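Local coordinates for protein TBC1 domain family member 22A (Homo sapiens, PDB 2QFZ) that may act as a GTPase-activating protein for Rab-family proteins through its all-helical TBC domain, and forms homodimers and binds 14-3-3 proteins, at residues Gln102-Tyr105 and Arg106-Ile110; Leu134-Trp137 and Ala138-Pro142; Ser278-His281 and Leu282-Cys285; Glu328-Arg331 and Leu332-Ala335. All coordinates share one frame; numbering follows the deposited sequence. Where two conformers were deposited one is given.

Interaction 1 (Gln102-Tyr105 and Arg106-Ile110); sequences QDTY and RQIHI
Tyr105 and His109 sit one turn apart on helix 102-111 of the Rab-GAP TBC domain, and their side chains carry most of what passes between residues 102-105 and 106-110. The tyrosine is worth following outward. Its CB lies against the backbone, 3.3 Å from Arg106 N. CG stands anti to the backbone N (chi1 177°), which swings the ring along the helix toward the next turn. There CE2 and CZ both come to 3.6 Å from His109 CD2, and CB of the histidine stands over one face of the phenol, near its rim. The two rings are inclined at 57°, neither stacked nor edge-to-face. At the tip, the tyrosine hydroxyl is hydrogen-bonded to Glu131 of helix 124-140, so the phenol is held at its far end by a second helix while the imidazole lies obliquely beside it.

On another side of the helix, Thr104 and Ile108 point the same way, side by side, with Thr104 CG2 3.9 Å from Ile108 CD1. Both reach helix 124-140 and Tyr146, and Ile108 is the buried residue of the two. Asp103 and Gln107 make a looser pair, Asp103 OD2 lying 3.7 Å from Gln107 NE2. Beneath all three pairs run regular i to i+4 backbone bonds, the straightest being Gln107 N to Asp103 O at 170°; His109 N to Tyr105 O, at 2.8 Å, is the shortest. The closest approach of the two aromatic side chains is at the phenol tip, where Tyr105 OH lies 3.2 Å from His109 CD2.

Interaction 2 (Leu134-Trp137 and Ala138-Pro142); sequences LFIW and AIRHP
His141 ND1 gives its hydrogen to Trp137 O at 2.7 Å, the shortest polar link between residues 134-137 and 138-142. The bond is well formed on both partners: the carbonyl oxygen lies only 5° out of the imidazole plane, and the donor comes in on a lone pair of the oxygen. Regular i to i+4 backbone bonds join Ala138 N to Leu134 O, Ile139 N to Phe135 O and Arg140 N to Ile136 O. The histidine side chain thus binds a carbonyl close to the C-terminal end of helix 124-140 of the TBC domain.

The same histidine lies flat on the indole. Its ring and the five-membered ring of Trp137 form an offset stack, centroids 3.9 Å apart and planes 9° from parallel, with His141 CE1 3.4 Å from Trp137 NE1. His141 CB adds a CH-pi contact over the six-membered ring, 3.8 Å from its centroid. Without the indole, as with an alanine here, the imidazole would probably lose its stacking surface and a gap would open toward Ser196 and Leu199 of helix 181-200, which the indole also touches.

Farther round, Ile139 holds CG1 between its backbone N and carbonyl carbon (chi1 71°), a crowded position that brings CG2 over the face of Phe135, 4.2 Å from the ring centroid, while CD1 reaches Phe135 CE2. With the hydrogen bond working in the imidazole plane and the stack across its face, His141 is fixed in both tilt and rotation, and ND1 must carry a proton.

Interaction 3 (Ser278-His281 and Leu282-Cys285); sequences SHFH and LYVC
Helix 276-291 of the Rab-GTPase-TBC domain has a wider, pi-type turn at 278-280, and it is here that residues 278-281 meet 282-285. The pi-type turn is followed by two weak i to i+3 bonds, Leu282 N to His279 O and Tyr283 N to Phe280 O, and by two regular i to i+4 bonds, Val284 N to Phe280 O and Cys285 N to His281 O.

Three side-chain pairs lie along this turn. Tyr283 presents its edge to the face of His279 in a T-shaped pair, the planes at 83° and the centroids 5.3 Å apart; Tyr283 CE2 lies over the imidazole face, 3.7 Å from His279 NE2, with Tyr283 OH 3.6 Å from the same nitrogen. With CG anti to the backbone N (chi1 177°), the His279 ring extends along the helix to receive that edge. Phe280 and Val284 cross at about a right angle, Phe280 CE2 lying 4.0 Å from Val284 CG2, and both pack on Tyr270 of helix 260-270.

The third pair, also buried, joins Cys285 to His281. Cys285 SG sits over the face of the His281 imidazole, 3.8 Å from its centroid and 3.4 Å from His281 NE2, a sulfur-aromatic contact. Both ring nitrogens have partners elsewhere: ND1 is hydrogen-bonded to Tyr270 OH and NE2 to Trp249 O. Cys285 itself touches Trp249 and Met250 of helix 242-251. A carbonyl partner at NE2 suggests that this nitrogen carries a proton. Bonds at both nitrogens fix the ring, and the sulfur meets it as a polarisable contact over the face.

Interaction 4 (Glu328-Arg331 and Leu332-Ala335); sequences EAYR and LKFA
Aromatic contact first: Phe334 turns its edge toward the face of Tyr330, the two side chains pointing the same way with their planes at 63°. Both belong to helix 319-335, the last of the chain, which packs on helix 276-291 through Ala329 and Leu332. Phe334 CE2 is the leading atom, 3.7 Å from Tyr330 CE2, while Phe334 CD2 lies near Tyr330 O. Tyr330 also makes an edge-to-face pair with Trp48.

The apolar packing is that of Leu332 on Ala286 of helix 276-291. Leu332 CD2 also lies obliquely beside the Arg331 guanidinium, 3.6 Å from Arg331 NH2. Shortening this leucine to an alanine is likely to open a gap against helix 276-291 and remove the methyl beside the guanidinium.

Of the backbone bonds, Leu332 N to Glu328 O is nearly linear at 175°, and Arg331 O accepts from both Phe334 N and Ala335 N.

The ionic contact is local to 328-331. Arg331, its chain bent at chi3 (64°), brings NE and NH2 side-on to a single oxygen, Glu328 OE1, at 3.2 Å from NE; that oxygen lies in the guanidinium plane. Such a two-nitrogen grip on one oxygen should restrain the Arg331 side chain.

The four contacts follow one another along the chain and form two touching pairs; interactions 1 and 2 lie across the chain's centre from interaction 4. Interactions 1 and 2 have centres 12 Å apart: helix 102-111 packs on helix 124-140, with Ile108 and Thr104 against the backbone and side chains of 134-138. Interactions 3 and 4 are closer, their centres 10 Å apart, where Phe280 and Val284 of helix 276-291 meet Ala329 of helix 319-335 and Tyr283 touches the backbone at Ala329 and Lys333. Interactions 2 and 3 come no nearer than about 14 Å between nearest atoms. Each pair therefore joins helices locally, and the helices from 150 to 270 separate the two along the chain.

Interaction 1 (Gln102-Tyr105 and Arg106-Ile110)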
# COMPACT_ATOMS: atom_id res chain seq x y z
N GLN A 102 -21.10 10.73 12.94
CA GLN A 102 -20.77 12.14 12.69
C GLN A 102 -19.29 12.41 12.97
O GLN A 102 -18.62 13.12 12.21
CB GLN A 102 -21.64 13.06 13.57
CG GLN A 102 -23.12 13.11 13.18
CD GLN A 102 -23.92 14.12 14.03
OE1 GLN A 102 -23.37 14.77 14.93
NE2 GLN A 102 -25.21 14.25 13.74
N ASP A 103 -18.81 11.84 14.07
CA ASP A 103 -17.42 11.99 14.49
C ASP A 103 -16.44 11.23 13.58
O ASP A 103 -15.31 11.67 13.38
CB ASP A 103 -17.27 11.50 15.94
CG ASP A 103 -15.88 11.74 16.48
OD1 ASP A 103 -15.41 12.90 16.40
OD2 ASP A 103 -15.24 10.77 16.95
N THR A 104 -16.87 10.10 13.03
CA THR A 104 -16.10 9.40 12.00
C THR A 104 -15.96 10.27 10.75
O THR A 104 -14.85 10.39 10.19
CB THR A 104 -16.74 8.04 11.64
OG1 THR A 104 -16.80 7.21 12.80
CG2 THR A 104 -15.95 7.33 10.58
N TYR A 105 -17.06 10.90 10.31
CA TYR A 105 -16.99 11.71 9.09
C TYR A 105 -16.12 12.98 9.27
O TYR A 105 -15.43 13.40 8.33
CB TYR A 105 -18.37 12.08 8.53
CG TYR A 105 -18.23 12.97 7.31
CD1 TYR A 105 -17.64 12.49 6.14
CD2 TYR A 105 -18.59 14.31 7.35
CE1 TYR A 105 -17.46 13.31 5.01
CE2 TYR A 105 -18.42 15.15 6.22
CZ TYR A 105 -17.86 14.65 5.06
OH TYR A 105 -17.68 15.48 3.95
N ARG A 106 -16.18 13.59 10.46
CA ARG A 106 -15.40 14.80 10.72
C ARG A 106 -13.92 14.50 10.70
O ARG A 106 -13.15 15.26 10.10
CB ARG A 106 -15.77 15.48 12.06
CG ARG A 106 -15.16 16.90 12.19
CD ARG A 106 -15.38 17.55 13.58
NE ARG A 106 -14.92 18.95 13.58
CZ ARG A 106 -13.73 19.37 14.02
NH1 ARG A 106 -12.84 18.52 14.51
NH2 ARG A 106 -13.43 20.66 13.96
N GLN A 107 -13.51 13.40 11.35
CA GLN A 107 -12.11 12.96 11.25
C GLN A 107 -11.66 12.78 9.78
O GLN A 107 -10.57 13.25 9.38
CB GLN A 107 -11.89 11.67 12.05
CG GLN A 107 -11.85 11.87 13.58
CD GLN A 107 -11.44 10.60 14.31
OE1 GLN A 107 -10.25 10.32 14.49
NE2 GLN A 107 -12.44 9.80 14.72
N ILE A 108 -12.51 12.15 8.96
CA ILE A 108 -12.16 11.89 7.54
C ILE A 108 -12.11 13.19 6.74
O ILE A 108 -11.23 13.35 5.89
CB ILE A 108 -13.13 10.86 6.87
CG1 ILE A 108 -13.01 9.49 7.54
CG2 ILE A 108 -12.91 10.79 5.34
CD1 ILE A 108 -14.24 8.55 7.35
N HIS A 109 -13.02 14.12 7.04
CA HIS A 109 -13.08 15.45 6.35
C HIS A 109 -11.87 16.32 6.63
O HIS A 109 -11.51 17.17 5.82
CB HIS A 109 -14.36 16.21 6.78
CG HIS A 109 -14.83 17.24 5.78
ND1 HIS A 109 -13.97 17.89 4.91
CD2 HIS A 109 -16.06 17.75 5.54
CE1 HIS A 109 -14.67 18.74 4.17
NE2 HIS A 109 -15.94 18.67 4.53
N ILE A 110 -11.23 16.12 7.78
CA ILE A 110 -10.03 16.87 8.14
C ILE A 110 -8.76 16.32 7.48
O ILE A 110 -7.90 17.08 7.02
CB ILE A 110 -9.84 16.89 9.66
CG1 ILE A 110 -10.91 17.80 10.29
CG2 ILE A 110 -8.42 17.37 10.05
CD1 ILE A 110 -11.23 17.45 11.75

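Interaction 2 (Leu134-Trp137 and Ala138-Pro142)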
# COMPACT_ATOMS: atom_id res chain seq x y z
N LEU A 134 -13.74 5.54 2.51
CA LEU A 134 -13.20 5.47 3.87
C LEU A 134 -14.33 5.45 4.92
O LEU A 134 -14.33 4.65 5.85
CB LEU A 134 -12.17 6.62 4.10
CG LEU A 134 -10.83 6.43 3.38
CD1 LEU A 134 -10.02 7.70 3.35
CD2 LEU A 134 -10.08 5.28 4.04
N PHE A 135 -15.35 6.27 4.72
CA PHE A 135 -16.54 6.25 5.60
C PHE A 135 -17.29 4.88 5.58
O PHE A 135 -17.66 4.34 6.65
CB PHE A 135 -17.49 7.42 5.23
CG PHE A 135 -18.69 7.55 6.13
CD1 PHE A 135 -18.63 8.28 7.29
CD2 PHE A 135 -19.89 6.94 5.80
CE1 PHE A 135 -19.74 8.39 8.14
CE2 PHE A 135 -21.00 7.04 6.65
CZ PHE A 135 -20.92 7.77 7.81
N ILE A 136 -17.49 4.32 4.39
CA ILE A 136 -18.15 2.99 4.29
C ILE A 136 -17.30 1.87 4.92
O ILE A 136 -17.81 1.04 5.69
CB ILE A 136 -18.53 2.66 2.82
CG1 ILE A 136 -19.75 3.50 2.38
CG2 ILE A 136 -18.84 1.17 2.61
CD1 ILE A 136 -20.05 3.40 0.88
N TRP A 137 -16.00 1.86 4.63
CA TRP A 137 -15.09 0.89 5.27
C TRP A 137 -15.19 0.94 6.83
O TRP A 137 -15.28 -0.10 7.49
CB TRP A 137 -13.64 1.08 4.81
CG TRP A 137 -12.84 -0.04 5.25
CD1 TRP A 137 -12.60 -1.19 4.57
CD2 TRP A 137 -12.18 -0.18 6.51
NE1 TRP A 137 -11.81 -2.04 5.33
CE2 TRP A 137 -11.55 -1.44 6.52
CE3 TRP A 137 -12.03 0.67 7.63
CZ2 TRP A 137 -10.81 -1.89 7.61
CZ3 TRP A 137 -11.31 0.19 8.73
CH2 TRP A 137 -10.71 -1.06 8.70
N ALA A 138 -15.20 2.16 7.37
CA ALA A 138 -15.20 2.42 8.81
C ALA A 138 -16.49 1.94 9.49
O ALA A 138 -16.43 1.27 10.50
CB ALA A 138 -14.99 3.89 9.07
N ILE A 139 -17.64 2.24 8.91
CA ILE A 139 -18.89 1.76 9.52
C ILE A 139 -19.04 0.23 9.39
O ILE A 139 -19.63 -0.39 10.24
CB ILE A 139 -20.15 2.56 9.04
CG1 ILE A 139 -20.49 2.26 7.60
CG2 ILE A 139 -19.92 4.09 9.24
CD1 ILE A 139 -21.42 3.31 6.97
N ARG A 140 -18.47 -0.38 8.35
CA ARG A 140 -18.49 -1.83 8.19
C ARG A 140 -17.40 -2.57 8.96
O ARG A 140 -17.38 -3.81 8.99
CB ARG A 140 -18.47 -2.20 6.69
CG ARG A 140 -19.73 -1.69 6.00
CD ARG A 140 -19.92 -2.19 4.61
NE ARG A 140 -20.17 -3.62 4.61
CZ ARG A 140 -21.37 -4.17 4.82
NH1 ARG A 140 -22.44 -3.44 5.03
NH2 ARG A 140 -21.48 -5.49 4.80
N HIS A 141 -16.51 -1.83 9.63
CA HIS A 141 -15.44 -2.46 10.39
C HIS A 141 -15.36 -1.76 11.73
O HIS A 141 -14.45 -0.95 11.97
CB HIS A 141 -14.14 -2.38 9.60
CG HIS A 141 -14.18 -3.18 8.34
ND1 HIS A 141 -14.73 -2.68 7.18
CD2 HIS A 141 -13.83 -4.45 8.08
CE1 HIS A 141 -14.69 -3.61 6.25
NE2 HIS A 141 -14.16 -4.71 6.78
N PRO A 142 -16.36 -2.03 12.59
CA PRO A 142 -16.52 -1.25 13.83
C PRO A 142 -15.44 -1.49 14.89
O PRO A 142 -15.29 -0.66 15.77
CB PRO A 142 -17.90 -1.69 14.35
CG PRO A 142 -18.13 -3.07 13.76
CD PRO A 142 -17.44 -3.03 12.42

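Interaction 3 (Ser278-His281 and Leu282-Cys285)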
# COMPACT_ATOMS: atom_id res chain seq x y z
N SER A 278 1.74 -8.02 5.20
CA SER A 278 1.73 -8.41 6.56
C SER A 278 3.15 -8.74 7.04
O SER A 278 3.63 -8.17 7.99
CB SER A 278 0.82 -9.64 6.69
OG SER A 278 0.77 -10.06 8.00
N HIS A 279 3.82 -9.64 6.32
CA HIS A 279 5.05 -10.29 6.76
C HIS A 279 6.24 -9.76 5.95
O HIS A 279 7.18 -9.21 6.51
CB HIS A 279 4.88 -11.81 6.60
CG HIS A 279 6.09 -12.63 6.94
ND1 HIS A 279 6.70 -13.48 6.02
CD2 HIS A 279 6.78 -12.78 8.10
CE1 HIS A 279 7.72 -14.09 6.60
NE2 HIS A 279 7.79 -13.69 7.86
N PHE A 280 6.18 -9.88 4.62
CA PHE A 280 7.28 -9.36 3.78
C PHE A 280 7.59 -7.87 4.05
O PHE A 280 8.74 -7.50 4.02
CB PHE A 280 7.04 -9.58 2.30
CG PHE A 280 8.29 -9.47 1.47
CD1 PHE A 280 9.45 -10.17 1.82
CD2 PHE A 280 8.33 -8.65 0.35
CE1 PHE A 280 10.62 -10.06 1.07
CE2 PHE A 280 9.49 -8.56 -0.43
CZ PHE A 280 10.62 -9.27 -0.07
N HIS A 281 6.56 -7.06 4.30
CA HIS A 281 6.72 -5.66 4.67
C HIS A 281 7.75 -5.41 5.75
O HIS A 281 8.53 -4.44 5.67
CB HIS A 281 5.36 -5.01 5.07
CG HIS A 281 5.46 -3.54 5.36
ND1 HIS A 281 5.81 -2.62 4.40
CD2 HIS A 281 5.28 -2.83 6.50
CE1 HIS A 281 5.91 -1.42 4.94
NE2 HIS A 281 5.57 -1.52 6.22
N LEU A 282 7.77 -6.25 6.79
CA LEU A 282 8.79 -6.16 7.84
C LEU A 282 10.22 -6.13 7.29
O LEU A 282 11.02 -5.33 7.70
CB LEU A 282 8.68 -7.34 8.80
CG LEU A 282 7.41 -7.57 9.59
CD1 LEU A 282 7.75 -8.30 10.88
CD2 LEU A 282 6.68 -6.26 9.90
N TYR A 283 10.52 -7.03 6.36
CA TYR A 283 11.86 -7.16 5.76
C TYR A 283 12.19 -6.01 4.86
O TYR A 283 13.34 -5.69 4.75
CB TYR A 283 11.97 -8.46 4.97
CG TYR A 283 11.81 -9.63 5.86
CD1 TYR A 283 12.88 -10.10 6.63
CD2 TYR A 283 10.59 -10.24 5.99
CE1 TYR A 283 12.70 -11.19 7.53
CE2 TYR A 283 10.41 -11.32 6.87
CZ TYR A 283 11.47 -11.78 7.62
OH TYR A 283 11.28 -12.86 8.45
N VAL A 284 11.18 -5.43 4.19
CA VAL A 284 11.37 -4.22 3.40
C VAL A 284 11.73 -3.05 4.33
O VAL A 284 12.61 -2.21 4.00
CB VAL A 284 10.12 -3.90 2.50
CG1 VAL A 284 10.26 -2.53 1.79
CG2 VAL A 284 9.92 -5.02 1.48
N CYS A 285 11.06 -2.98 5.49
CA CYS A 285 11.38 -1.95 6.48
C CYS A 285 12.84 -2.08 6.99
O CYS A 285 13.53 -1.07 7.17
CB CYS A 285 10.37 -1.97 7.63
SG CYS A 285 8.75 -1.17 7.22

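Interaction 4 (Glu328-Arg331 and Leu332-Ala335)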
# COMPACT_ATOMS: atom_id res chain seq x y z
N GLU A 328 17.31 -6.79 -1.53
CA GLU A 328 17.80 -6.79 -0.14
C GLU A 328 16.82 -7.37 0.89
O GLU A 328 17.19 -8.22 1.69
CB GLU A 328 18.21 -5.36 0.24
CG GLU A 328 19.42 -4.92 -0.57
CD GLU A 328 20.45 -6.06 -0.61
OE1 GLU A 328 21.02 -6.35 0.48
OE2 GLU A 328 20.60 -6.72 -1.68
N ALA A 329 15.58 -6.92 0.84
CA ALA A 329 14.49 -7.46 1.70
C ALA A 329 14.41 -8.98 1.58
O ALA A 329 14.31 -9.70 2.59
CB ALA A 329 13.16 -6.84 1.32
N TYR A 330 14.48 -9.44 0.35
CA TYR A 330 14.41 -10.84 0.03
C TYR A 330 15.58 -11.62 0.64
O TYR A 330 15.37 -12.69 1.23
CB TYR A 330 14.31 -11.06 -1.50
CG TYR A 330 13.75 -12.43 -1.85
CD1 TYR A 330 12.39 -12.71 -1.69
CD2 TYR A 330 14.58 -13.46 -2.29
CE1 TYR A 330 11.87 -13.95 -2.00
CE2 TYR A 330 14.08 -14.73 -2.58
CZ TYR A 330 12.72 -14.97 -2.42
OH TYR A 330 12.18 -16.22 -2.70
N ARG A 331 16.78 -11.07 0.54
CA ARG A 331 17.96 -11.66 1.17
C ARG A 331 17.80 -11.73 2.71
O ARG A 331 18.01 -12.79 3.31
CB ARG A 331 19.21 -10.88 0.80
CG ARG A 331 20.50 -11.45 1.38
CD ARG A 331 21.74 -10.60 1.07
NE ARG A 331 21.72 -9.28 1.66
CZ ARG A 331 21.92 -8.97 2.97
NH1 ARG A 331 22.16 -9.89 3.88
NH2 ARG A 331 21.86 -7.68 3.36
N LEU A 332 17.43 -10.60 3.32
CA LEU A 332 17.24 -10.52 4.78
C LEU A 332 16.24 -11.54 5.28
O LEU A 332 16.40 -12.08 6.36
CB LEU A 332 16.81 -9.13 5.23
CG LEU A 332 17.74 -7.97 4.94
CD1 LEU A 332 17.09 -6.67 5.41
CD2 LEU A 332 19.09 -8.21 5.61
N LYS A 333 15.22 -11.82 4.47
CA LYS A 333 14.24 -12.89 4.77
C LYS A 333 14.90 -14.25 5.03
O LYS A 333 14.45 -15.02 5.89
CB LYS A 333 13.24 -12.97 3.62
CG LYS A 333 12.04 -13.83 3.81
CD LYS A 333 11.09 -13.69 2.59
CE LYS A 333 10.50 -15.03 2.14
NZ LYS A 333 9.40 -15.56 3.05
N PHE A 334 15.97 -14.56 4.30
CA PHE A 334 16.64 -15.87 4.48
C PHE A 334 17.79 -15.87 5.51
O PHE A 334 18.10 -16.92 6.07
CB PHE A 334 17.03 -16.47 3.11
CG PHE A 334 15.84 -16.90 2.32
CD1 PHE A 334 15.21 -18.10 2.61
CD2 PHE A 334 15.27 -16.07 1.38
CE1 PHE A 334 14.07 -18.48 1.91
CE2 PHE A 334 14.16 -16.43 0.71
CZ PHE A 334 13.55 -17.63 0.96
N ALA A 335 18.38 -14.69 5.76
CA ALA A 335 19.41 -14.48 6.79
C ALA A 335 18.84 -14.73 8.17
O ALA A 335 19.35 -15.59 8.91
CB ALA A 335 19.96 -13.07 6.71